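Long-range contact in sepf-like protein (Archaeoglobus fulgidus, PDB 3ZIE), which probably acts in archaeal cell division in the manner of SepF, a membrane anchor of the Z ring: residues G24-K35 with E64-I74. The protein carries 1 engineered substitution. Sequence-based numbering, arbitrary orientation.
Sequences GNIVVADIAFIK and EDYVIMTPTGI. Engineered in segment 64-74: M69 (natural residue Ile).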
loop_
_atom_site.group_PDB
_atom_site.type_symbol
_atom_site.label_atom_id
_atom_site.label_comp_id
_atom_site.label_asym_id
_atom_site.label_seq_id
_atom_site.Cartn_x
_atom_site.Cartn_y
_atom_site.Cartn_z
ATOM N N GLY B 24 -14.220 4.383 -5.334
ATOM C CA GLY B 24 -13.621 5.210 -4.299
ATOM C C GLY B 24 -12.649 4.440 -3.407
ATOM O O GLY B 24 -12.267 4.934 -2.323
ATOM N N ASN B 25 -12.300 3.223 -3.823
ATOM C CA ASN B 25 -11.340 2.369 -3.089
ATOM C C ASN B 25 -9.896 2.503 -3.600
ATOM O O ASN B 25 -9.677 3.053 -4.692
ATOM C CB ASN B 25 -11.835 0.919 -3.083
ATOM C CG ASN B 25 -13.197 0.791 -2.412
ATOM O OD1 ASN B 25 -14.129 0.105 -2.928
ATOM N ND2 ASN B 25 -13.347 1.451 -1.278
ATOM N N ILE B 26 -8.935 1.987 -2.808
ATOM C CA ILE B 26 -7.488 2.075 -3.096
ATOM C C ILE B 26 -7.066 0.682 -3.569
ATOM O O ILE B 26 -7.509 -0.341 -2.994
ATOM C CB ILE B 26 -6.698 2.511 -1.864
ATOM C CG1 ILE B 26 -7.089 3.974 -1.496
ATOM C CG2 ILE B 26 -5.090 2.341 -2.037
ATOM C CD1 ILE B 26 -6.737 4.368 -0.098
ATOM N N VAL B 27 -6.253 0.629 -4.625
ATOM C CA VAL B 27 -5.718 -0.646 -5.091
ATOM C C VAL B 27 -4.203 -0.622 -5.038
ATOM O O VAL B 27 -3.576 0.349 -5.518
ATOM C CB VAL B 27 -6.128 -0.950 -6.545
ATOM C CG1 VAL B 27 -5.470 -2.262 -7.031
ATOM C CG2 VAL B 27 -7.647 -1.010 -6.676
ATOM N N VAL B 28 -3.625 -1.664 -4.440
ATOM C CA VAL B 28 -2.187 -1.867 -4.480
ATOM C C VAL B 28 -2.001 -3.050 -5.440
ATOM O O VAL B 28 -2.491 -4.163 -5.216
ATOM C CB VAL B 28 -1.585 -2.127 -3.090
ATOM C CG1 VAL B 28 0.003 -2.334 -3.184
ATOM C CG2 VAL B 28 -1.843 -0.922 -2.173
ATOM N N ALA B 29 -1.355 -2.795 -6.572
ATOM C CA ALA B 29 -1.219 -3.832 -7.620
ATOM C C ALA B 29 0.178 -4.439 -7.644
ATOM O O ALA B 29 1.205 -3.707 -7.683
ATOM C CB ALA B 29 -1.582 -3.215 -8.981
ATOM N N ASP B 30 0.234 -5.784 -7.613
ATOM C CA ASP B 30 1.493 -6.487 -7.713
ATOM C C ASP B 30 1.743 -6.712 -9.184
ATOM O O ASP B 30 0.923 -7.359 -9.831
ATOM C CB ASP B 30 1.405 -7.844 -6.996
ATOM C CG ASP B 30 2.750 -8.566 -6.940
ATOM O OD1 ASP B 30 3.738 -8.085 -7.509
ATOM O OD2 ASP B 30 2.854 -9.627 -6.273
ATOM N N ILE B 31 2.829 -6.141 -9.714
ATOM C CA ILE B 31 3.168 -6.345 -11.139
ATOM C C ILE B 31 4.393 -7.253 -11.352
ATOM O O ILE B 31 4.907 -7.320 -12.498
ATOM C CB ILE B 31 3.433 -4.975 -11.899
ATOM C CG1 ILE B 31 4.569 -4.209 -11.181
ATOM C CG2 ILE B 31 2.030 -4.272 -12.150
ATOM C CD1 ILE B 31 5.070 -2.913 -11.760
ATOM N N ALA B 32 4.856 -7.924 -10.277
ATOM C CA ALA B 32 6.090 -8.733 -10.345
ATOM C C ALA B 32 6.086 -9.677 -11.519
ATOM O O ALA B 32 7.127 -9.867 -12.189
ATOM C CB ALA B 32 6.263 -9.562 -9.020
ATOM N N PHE B 33 4.917 -10.275 -11.761
ATOM C CA PHE B 33 4.803 -11.366 -12.712
ATOM C C PHE B 33 5.045 -10.974 -14.152
ATOM O O PHE B 33 5.393 -11.843 -14.997
ATOM C CB PHE B 33 3.444 -12.082 -12.611
ATOM C CG PHE B 33 3.406 -13.395 -13.373
ATOM C CD1 PHE B 33 4.179 -14.499 -12.938
ATOM C CD2 PHE B 33 2.642 -13.523 -14.570
ATOM C CE1 PHE B 33 4.171 -15.735 -13.663
ATOM C CE2 PHE B 33 2.608 -14.745 -15.280
ATOM C CZ PHE B 33 3.367 -15.851 -14.825
ATOM N N ILE B 34 4.777 -9.696 -14.449
ATOM C CA ILE B 34 4.829 -9.213 -15.817
ATOM C C ILE B 34 5.966 -8.217 -15.991
ATOM O O ILE B 34 6.040 -7.565 -17.037
ATOM C CB ILE B 34 3.481 -8.549 -16.257
ATOM C CG1 ILE B 34 3.103 -7.343 -15.358
ATOM C CG2 ILE B 34 2.363 -9.565 -16.322
ATOM C CD1 ILE B 34 1.924 -6.426 -15.874
ATOM N N LYS B 35 6.847 -8.082 -14.997
ATOM C CA LYS B 35 7.976 -7.163 -15.126
ATOM C C LYS B 35 8.904 -7.549 -16.292
ATOM O O LYS B 35 9.596 -6.698 -16.842
ATOM C CB LYS B 35 8.778 -7.033 -13.842
ATOM C CG LYS B 35 8.272 -5.902 -12.909
ATOM C CD LYS B 35 9.279 -5.584 -11.853
ATOM C CE LYS B 35 10.358 -4.644 -12.331
ATOM N NZ LYS B 35 10.156 -3.253 -11.802
ATOM N N GLU B 64 10.059 -2.276 -6.494
ATOM C CA GLU B 64 10.150 -2.778 -7.874
ATOM C C GLU B 64 8.891 -3.449 -8.344
ATOM O O GLU B 64 8.656 -3.541 -9.546
ATOM C CB GLU B 64 11.264 -3.856 -7.953
ATOM C CG GLU B 64 12.649 -3.338 -7.701
ATOM C CD GLU B 64 13.337 -2.935 -8.991
ATOM O OE1 GLU B 64 12.632 -2.538 -9.952
ATOM O OE2 GLU B 64 14.590 -3.039 -9.046
ATOM N N ASP B 65 8.095 -3.974 -7.420
ATOM C CA ASP B 65 7.102 -4.953 -7.816
ATOM C C ASP B 65 5.656 -4.546 -7.638
ATOM O O ASP B 65 4.765 -5.302 -8.012
ATOM C CB ASP B 65 7.407 -6.308 -7.128
ATOM C CG ASP B 65 8.695 -6.926 -7.640
ATOM O OD1 ASP B 65 9.112 -6.560 -8.771
ATOM O OD2 ASP B 65 9.305 -7.747 -6.929
ATOM N N TYR B 66 5.423 -3.374 -7.030
ATOM C CA TYR B 66 4.076 -2.876 -6.721
ATOM C C TYR B 66 3.850 -1.460 -7.252
ATOM O O TYR B 66 4.771 -0.686 -7.416
ATOM C CB TYR B 66 3.820 -2.818 -5.194
ATOM C CG TYR B 66 3.751 -4.171 -4.597
ATOM C CD1 TYR B 66 2.564 -4.894 -4.592
ATOM C CD2 TYR B 66 4.876 -4.733 -4.028
ATOM C CE1 TYR B 66 2.518 -6.193 -4.042
ATOM C CE2 TYR B 66 4.842 -6.032 -3.513
ATOM C CZ TYR B 66 3.652 -6.743 -3.531
ATOM O OH TYR B 66 3.631 -8.012 -3.001
ATOM N N VAL B 67 2.594 -1.123 -7.439
ATOM C CA VAL B 67 2.185 0.233 -7.780
ATOM C C VAL B 67 0.979 0.537 -6.898
ATOM O O VAL B 67 0.093 -0.286 -6.762
ATOM C CB VAL B 67 1.786 0.287 -9.290
ATOM C CG1 VAL B 67 1.297 1.581 -9.656
ATOM C CG2 VAL B 67 3.042 0.093 -10.139
ATOM N N ILE B 68 0.937 1.714 -6.303
ATOM C CA ILE B 68 -0.182 2.100 -5.444
ATOM C C ILE B 68 -1.063 3.035 -6.271
ATOM O O ILE B 68 -0.569 4.010 -6.857
ATOM C CB ILE B 68 0.274 2.843 -4.184
ATOM C CG1 ILE B 68 1.236 2.007 -3.316
ATOM C CG2 ILE B 68 -0.952 3.251 -3.358
ATOM C CD1 ILE B 68 2.055 2.849 -2.268
HETATM N N MSE B 69 -2.353 2.738 -6.320
HETATM C CA MSE B 69 -3.296 3.567 -7.062
HETATM C C MSE B 69 -4.361 4.102 -6.154
HETATM O O MSE B 69 -4.993 3.325 -5.412
HETATM C CB MSE B 69 -3.937 2.687 -8.146
HETATM C CG MSE B 69 -2.832 2.215 -9.149
HETATM SE SE MSE B 69 -3.973 1.429 -10.418
HETATM C CE MSE B 69 -4.435 3.457 -10.981
ATOM N N THR B 70 -4.602 5.416 -6.203
ATOM C CA THR B 70 -5.615 5.997 -5.296
ATOM C C THR B 70 -6.777 6.611 -6.084
ATOM O O THR B 70 -6.568 7.032 -7.253
ATOM C CB THR B 70 -5.029 7.087 -4.412
ATOM O OG1 THR B 70 -4.430 8.091 -5.226
ATOM C CG2 THR B 70 -3.950 6.511 -3.470
ATOM N N PRO B 71 -7.969 6.697 -5.456
ATOM C CA PRO B 71 -9.099 7.295 -6.117
ATOM C C PRO B 71 -9.133 8.812 -5.911
ATOM O O PRO B 71 -8.246 9.379 -5.242
ATOM C CB PRO B 71 -10.290 6.659 -5.373
ATOM C CG PRO B 71 -9.761 6.625 -3.912
ATOM C CD PRO B 71 -8.361 6.103 -4.140
ATOM N N THR B 72 -10.166 9.464 -6.449
ATOM C CA THR B 72 -10.219 10.942 -6.443
ATOM C C THR B 72 -9.994 11.448 -5.017
ATOM O O THR B 72 -10.613 10.920 -4.061
ATOM C CB THR B 72 -11.612 11.410 -6.910
ATOM O OG1 THR B 72 -11.946 10.734 -8.126
ATOM C CG2 THR B 72 -11.681 12.976 -7.138
ATOM N N GLY B 73 -9.110 12.437 -4.872
ATOM C CA GLY B 73 -8.963 13.172 -3.589
ATOM C C GLY B 73 -8.130 12.420 -2.549
ATOM O O GLY B 73 -8.091 12.830 -1.375
ATOM N N ILE B 74 -7.536 11.291 -2.932
ATOM C CA ILE B 74 -6.567 10.600 -2.037
ATOM C C ILE B 74 -5.247 10.660 -2.785
ATOM O O ILE B 74 -5.194 10.381 -3.985
ATOM C CB ILE B 74 -6.994 9.149 -1.607
ATOM C CG1 ILE B 74 -8.356 9.180 -0.847
ATOM C CG2 ILE B 74 -5.845 8.453 -0.787
ATOM C CD1 ILE B 74 -9.023 7.789 -0.496
#
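D30 OD1 lies over one face of the Y66 ring, displaced toward its rim. The carboxylate and ring planes are 29° apart, and D30 CB sits 3.6 Å from Y66 CE1. With its CG anti to the backbone N (chi1 -174°), D30 also brings OD1 back to its own chain. There OD1 accepts the N-H of A32, from above the carboxylate plane, which makes an Asx turn and helps to hold the carboxylate in place. V28 CG1 reaches Y66 CD1 obliquely at 3.9 Å, on the same face of the sheet as I68. L62 of the second subunit packs on V28 and Y66, so this face takes part in the dimer interface. The partners are the two central strands of the mixed sheet, 26-30 and 66-70, running antiparallel in an alpha/beta fold. V27 pairs with M69 and A29 with V67 as hydrogen-bonded pairs. The opposite face, with V27, A29, V67 and M69, turns to the helices. M69 is an engineered selenomethionine; its CB lies 3.5 Å from V27 O, and its side chain packs on helices 14-22 and 38-55. Where strand 26-30 ends, I31 N donates to D65 O over 2.7 Å. I31 CD1 meets V67 CG2 at 4.0 Å. Beyond it, the chain of K35 bends at chi3 and chi4 and crosses E64 at about a right angle. K35 NZ donates to E64 O at 2.7 Å, in the carbonyl plane and on a lone pair. The same NZ forms a salt bridge with E64 OE1, on the anti side, tilted 28° out of the carboxylate plane. At the other end of the strand pair, I26 CG1 packs against P71 CD at 3.6 Å, while I26 CD1 touches I74 CD1 at the close of a type II turn.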